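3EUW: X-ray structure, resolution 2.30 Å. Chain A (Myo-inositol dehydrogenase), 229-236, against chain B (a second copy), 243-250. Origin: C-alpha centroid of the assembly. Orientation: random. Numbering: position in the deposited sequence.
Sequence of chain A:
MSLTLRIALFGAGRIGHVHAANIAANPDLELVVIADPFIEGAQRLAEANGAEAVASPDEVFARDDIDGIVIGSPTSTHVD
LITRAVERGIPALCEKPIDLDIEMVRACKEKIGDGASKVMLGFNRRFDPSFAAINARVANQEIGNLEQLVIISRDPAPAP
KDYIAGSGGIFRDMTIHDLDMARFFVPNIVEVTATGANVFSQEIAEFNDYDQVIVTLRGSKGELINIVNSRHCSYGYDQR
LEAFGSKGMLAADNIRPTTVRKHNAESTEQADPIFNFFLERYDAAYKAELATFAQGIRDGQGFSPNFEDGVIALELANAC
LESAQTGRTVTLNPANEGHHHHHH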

# COMPACT_ATOMS: atom_id res chain seq x y z
N ASN A 229 -1.78 19.97 -12.72
CA ASN A 229 -2.80 19.50 -13.65
C ASN A 229 -2.18 18.97 -14.95
O ASN A 229 -1.09 19.40 -15.37
CB ASN A 229 -3.74 20.63 -14.06
CG ASN A 229 -4.74 21.01 -12.98
OD1 ASN A 229 -4.96 20.29 -11.99
ND2 ASN A 229 -5.37 22.16 -13.18
N SER A 230 -2.87 18.02 -15.58
CA SER A 230 -2.47 17.49 -16.87
C SER A 230 -3.74 17.09 -17.57
O SER A 230 -4.67 16.62 -16.93
CB SER A 230 -1.57 16.27 -16.79
OG SER A 230 -1.36 15.81 -18.11
N ARG A 231 -3.76 17.25 -18.89
CA ARG A 231 -4.94 16.92 -19.66
C ARG A 231 -5.05 15.47 -20.13
O ARG A 231 -5.97 15.13 -20.87
CB ARG A 231 -5.06 17.90 -20.83
CG ARG A 231 -5.68 19.26 -20.46
CD ARG A 231 -7.12 19.09 -19.97
NE ARG A 231 -7.87 20.35 -20.03
CZ ARG A 231 -9.10 20.54 -19.54
NH1 ARG A 231 -9.74 19.55 -18.95
NH2 ARG A 231 -9.68 21.72 -19.64
N HIS A 232 -4.10 14.62 -19.75
CA HIS A 232 -4.19 13.19 -20.06
C HIS A 232 -3.55 12.38 -18.94
O HIS A 232 -2.75 12.90 -18.16
CB HIS A 232 -3.61 12.82 -21.44
CG HIS A 232 -2.13 12.94 -21.56
ND1 HIS A 232 -1.46 12.63 -22.72
CD2 HIS A 232 -1.18 13.32 -20.66
CE1 HIS A 232 -0.16 12.81 -22.53
NE2 HIS A 232 0.03 13.23 -21.30
N CYS A 233 -3.91 11.10 -18.85
CA CYS A 233 -3.39 10.24 -17.80
C CYS A 233 -3.70 8.80 -18.18
O CYS A 233 -4.86 8.40 -18.22
CB CYS A 233 -4.07 10.59 -16.47
SG CYS A 233 -3.49 9.64 -15.04
N SER A 234 -2.65 8.03 -18.43
CA SER A 234 -2.80 6.66 -18.89
C SER A 234 -3.48 5.68 -17.94
O SER A 234 -4.12 4.73 -18.39
CB SER A 234 -1.44 6.10 -19.31
OG SER A 234 -0.54 6.05 -18.22
N TYR A 235 -3.38 5.91 -16.63
CA TYR A 235 -3.97 4.98 -15.67
C TYR A 235 -5.33 5.36 -15.10
O TYR A 235 -5.83 4.68 -14.20
CB TYR A 235 -2.97 4.74 -14.54
CG TYR A 235 -2.40 6.02 -13.95
CD1 TYR A 235 -3.10 6.73 -12.96
CD2 TYR A 235 -1.18 6.53 -14.39
CE1 TYR A 235 -2.59 7.92 -12.43
CE2 TYR A 235 -0.66 7.71 -13.87
CZ TYR A 235 -1.37 8.40 -12.89
OH TYR A 235 -0.84 9.58 -12.40
N GLY A 236 -5.94 6.42 -15.61
CA GLY A 236 -7.24 6.82 -15.12
C GLY A 236 -7.37 8.29 -14.75
O GLY A 236 -6.60 9.12 -15.23
N ALA B 243 7.79 10.74 -11.56
CA ALA B 243 8.04 11.05 -12.96
C ALA B 243 6.76 10.71 -13.71
O ALA B 243 6.32 9.56 -13.71
CB ALA B 243 9.20 10.22 -13.52
N PHE B 244 6.14 11.71 -14.33
CA PHE B 244 4.91 11.48 -15.07
C PHE B 244 5.15 11.66 -16.56
O PHE B 244 5.62 12.71 -17.00
CB PHE B 244 3.80 12.43 -14.61
CG PHE B 244 2.53 12.33 -15.43
CD1 PHE B 244 1.65 11.27 -15.24
CD2 PHE B 244 2.26 13.25 -16.44
CE1 PHE B 244 0.51 11.12 -16.04
CE2 PHE B 244 1.11 13.11 -17.26
CZ PHE B 244 0.24 12.04 -17.05
N GLY B 245 4.82 10.62 -17.32
CA GLY B 245 5.00 10.66 -18.76
C GLY B 245 3.73 10.36 -19.55
O GLY B 245 2.70 9.99 -18.98
N SER B 246 3.83 10.53 -20.86
CA SER B 246 2.72 10.30 -21.77
C SER B 246 2.18 8.86 -21.75
O SER B 246 1.05 8.63 -22.14
CB SER B 246 3.13 10.68 -23.21
OG SER B 246 4.27 9.94 -23.64
N LYS B 247 2.99 7.90 -21.30
CA LYS B 247 2.54 6.50 -21.27
C LYS B 247 2.48 5.87 -19.89
O LYS B 247 2.35 4.65 -19.77
CB LYS B 247 3.44 5.63 -22.16
CG LYS B 247 3.27 5.84 -23.66
CD LYS B 247 4.27 4.97 -24.44
CE LYS B 247 4.15 5.20 -25.94
NZ LYS B 247 5.25 4.53 -26.69
N GLY B 248 2.59 6.68 -18.85
CA GLY B 248 2.54 6.13 -17.51
C GLY B 248 3.27 6.97 -16.49
O GLY B 248 3.71 8.09 -16.79
N MSE B 249 3.42 6.44 -15.29
CA MSE B 249 4.10 7.15 -14.23
C MSE B 249 4.94 6.25 -13.33
O MSE B 249 4.59 5.09 -13.10
CB MSE B 249 3.07 7.91 -13.41
CG MSE B 249 3.68 8.92 -12.50
SE MSE B 249 3.71 8.17 -10.76
CE MSE B 249 2.49 9.40 -9.91
N LEU B 250 6.07 6.78 -12.87
CA LEU B 250 6.98 6.06 -11.98
C LEU B 250 7.23 6.93 -10.74
O LEU B 250 7.58 8.11 -10.85
CB LEU B 250 8.30 5.75 -12.69
CG LEU B 250 8.25 4.64 -13.76
CD1 LEU B 250 9.45 4.72 -14.69
CD2 LEU B 250 8.22 3.28 -13.05
O HOH W 1 -0.21 9.16 -19.02

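Two backbones can pack closely without a direct hydrogen bond between them, provided that shape and a well-placed water take over; this contact between two copies of myo-inositol dehydrogenase is an example. The stretches bury 375 Å² in total, and no hydrogen bond crosses directly from one to the other.

Nonpolar packing centres on Phe244(B), which has the largest covered area of any residue here. Its chi1 is t, and its CA-to-CB bond points toward chain A, so the ring reaches into the bend of the loop. The ring's edge meets backbone: Phe244(B) CZ lies 3.3 Å from His232(A) O and 4.1 Å from Cys233(A) CA. Tyr235(A) adds an aromatic neighbour. Its CA-to-CB bond points sideways, yet the ring end comes nearer, placing Tyr235(A) CE2 4.2 Å from Phe244(B) CE1 and 3.8 Å from CB of selenomethionine Met249(B). One flat ring thus touches two residues from the paired strands of the chain B hairpin. His232(A), with chi1 p, extends over the turn, its CE1 3.9 Å from Ser246(B) CA, while its NE2 is hydrogen-bonded elsewhere in the structure.

Gly248(B) lies close against Ser234(A). Ser234(A) OG lies 3.2 Å from Gly248(B) CA, and an ideal CB on that glycine would sit 4.0 Å from the same OG. That distance would leave room for a CB; the demand for glycine is local: with phi/psi of 153/-171, a CB would be jammed against the preceding carbonyl oxygen. Gly248(B) closes a type I turn begun at Gly245(B), whose N donates to Gly248(B) O at 2.8 Å.

The polar link is water 1. It accepts from Ser234(A) N at 2.8 Å and donates to Gly245(B) O at 3.0 Å, bridging two backbone groups that do not bond to each other directly.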